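Local coordinates for endo-b-1,4-glucanase (Nasutitermes takasagoensis, PDB 1KS8), which probably cleaves internal beta-1,4-glucosidic linkages of cellulose and related beta-glucans as a family 9 glycoside hydrolase, at residues G302-A307 against G389-G394. Sequence-based numbering, arbitrary orientation.
Sequences GTLRHA and GALVGG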
loop_
_atom_site.group_PDB
_atom_site.type_symbol
_atom_site.label_atom_id
_atom_site.label_comp_id
_atom_site.label_asym_id
_atom_site.label_seq_id
_atom_site.Cartn_x
_atom_site.Cartn_y
_atom_site.Cartn_z
ATOM N N GLY A 302 10.851 -7.456 -0.559
ATOM C CA GLY A 302 9.754 -7.208 0.361
ATOM C C GLY A 302 9.196 -8.515 0.890
ATOM O O GLY A 302 7.989 -8.760 0.850
ATOM N N THR A 303 10.086 -9.354 1.404
ATOM C CA THR A 303 9.707 -10.660 1.926
ATOM C C THR A 303 8.609 -10.608 2.990
ATOM O O THR A 303 7.613 -11.325 2.891
ATOM C CB THR A 303 10.944 -11.383 2.490
ATOM O OG1 THR A 303 11.939 -11.472 1.463
ATOM C CG2 THR A 303 10.590 -12.785 2.951
ATOM N N LEU A 304 8.775 -9.769 4.005
ATOM C CA LEU A 304 7.758 -9.683 5.046
ATOM C C LEU A 304 6.448 -9.137 4.483
ATOM O O LEU A 304 5.369 -9.564 4.890
ATOM C CB LEU A 304 8.257 -8.824 6.212
ATOM C CG LEU A 304 9.371 -9.505 7.016
ATOM C CD1 LEU A 304 10.020 -8.508 7.950
ATOM C CD2 LEU A 304 8.805 -10.682 7.801
ATOM N N ARG A 305 6.547 -8.199 3.548
ATOM C CA ARG A 305 5.371 -7.622 2.907
ATOM C C ARG A 305 4.558 -8.728 2.232
ATOM O O ARG A 305 3.330 -8.737 2.303
ATOM C CB ARG A 305 5.811 -6.566 1.879
ATOM C CG ARG A 305 4.778 -6.181 0.811
ATOM C CD ARG A 305 4.775 -7.162 -0.364
ATOM N NE ARG A 305 6.090 -7.302 -0.995
ATOM C CZ ARG A 305 6.599 -6.461 -1.891
ATOM N NH1 ARG A 305 5.913 -5.394 -2.283
ATOM N NH2 ARG A 305 7.802 -6.694 -2.406
ATOM N N HIS A 306 5.236 -9.665 1.576
ATOM C CA HIS A 306 4.523 -10.754 0.920
ATOM C C HIS A 306 3.823 -11.644 1.941
ATOM O O HIS A 306 2.691 -12.072 1.717
ATOM C CB HIS A 306 5.475 -11.596 0.061
ATOM C CG HIS A 306 5.883 -10.934 -1.220
ATOM N ND1 HIS A 306 4.972 -10.547 -2.180
ATOM C CD2 HIS A 306 7.102 -10.601 -1.704
ATOM C CE1 HIS A 306 5.615 -10.004 -3.200
ATOM N NE2 HIS A 306 6.909 -10.025 -2.935
ATOM N N ALA A 307 4.488 -11.923 3.060
ATOM C CA ALA A 307 3.893 -12.765 4.098
ATOM C C ALA A 307 2.703 -12.062 4.749
ATOM O O ALA A 307 1.682 -12.692 5.040
ATOM C CB ALA A 307 4.936 -13.116 5.151
ATOM N N GLY A 389 6.878 1.931 13.346
ATOM C CA GLY A 389 5.888 1.248 12.530
ATOM C C GLY A 389 6.279 0.680 11.181
ATOM O O GLY A 389 5.531 -0.121 10.621
ATOM N N ALA A 390 7.433 1.069 10.654
ATOM C CA ALA A 390 7.856 0.588 9.341
ATOM C C ALA A 390 8.260 -0.880 9.291
ATOM O O ALA A 390 9.127 -1.323 10.049
ATOM C CB ALA A 390 9.007 1.452 8.822
ATOM N N LEU A 391 7.632 -1.626 8.384
ATOM C CA LEU A 391 7.944 -3.041 8.188
ATOM C C LEU A 391 9.058 -3.115 7.138
ATOM O O LEU A 391 8.880 -2.651 6.008
ATOM C CB LEU A 391 6.706 -3.791 7.683
ATOM C CG LEU A 391 6.867 -5.293 7.422
ATOM C CD1 LEU A 391 7.091 -6.024 8.740
ATOM C CD2 LEU A 391 5.621 -5.829 6.731
ATOM N N VAL A 392 10.208 -3.677 7.504
ATOM C CA VAL A 392 11.315 -3.775 6.556
ATOM C C VAL A 392 11.186 -4.989 5.639
ATOM O O VAL A 392 10.290 -5.817 5.810
ATOM C CB VAL A 392 12.693 -3.846 7.282
ATOM C CG1 VAL A 392 12.906 -2.596 8.125
ATOM C CG2 VAL A 392 12.786 -5.098 8.135
ATOM N N GLY A 393 12.083 -5.081 4.659
ATOM C CA GLY A 393 12.067 -6.209 3.745
ATOM C C GLY A 393 12.109 -7.499 4.541
ATOM O O GLY A 393 11.323 -8.417 4.303
ATOM N N GLY A 394 13.039 -7.581 5.487
ATOM C CA GLY A 394 13.111 -8.764 6.320
ATOM C C GLY A 394 14.316 -9.659 6.150
ATOM O O GLY A 394 15.292 -9.296 5.495
HETATM O O HOH W 1 14.493 -10.700 2.623
HETATM O O HOH W 2 8.747 -6.272 3.526
#
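Leu-304 N, in the first turn of helix 303-319, donates to Gly-393 O over 2.9 Å, nearly straight at hydrogen (169°). The next amide along, Arg-305 N, is met by a water, also at 2.9 Å, which donates a hydrogen bond to Val-392 O. Two successive N-H groups that the helix start cannot satisfy from within are thus taken up, one directly and one through water, by successive carbonyls of the loop. Those carbonyls sit at the N-terminal, positive end of the helix dipole, which would polarise them further.

The Leu-304 side chain lies alongside the same loop backbone. Its CG stands anti to the carbonyl carbon (chi1 -70°), and CD1 packs 3.5 Å from the CA of Gly-394, which has no side chain and lets the leucine close onto the backbone. Leu-391, its CG anti to its own backbone N, packs against Leu-304 CB and CD1: its CD1 meets Leu-304 CD1 at 3.9 Å, while CD2 rests near Leu-304 CB. Phe-346 and Tyr-337 also touch Leu-304, and Phe-421 of helix 415-430 packs on Leu-391.

Behind the contact, Gly-302 O accepts both His-306 N and Arg-305 NE, the latter at 3.0 Å. The guanidinium is further tied through NH2 to Trp-301 O.

Gly-393 lies about 5 Å from the side chain of Glu-412 and Val-392 about 7 Å from that of Asp-403, both predicted active-site residues. Here a helix N-terminus, with Gly-302 at its N-cap, presents first-turn amides to a glycine-rich loop in the (alpha/alpha)6 barrel of family 9 glycoside hydrolases.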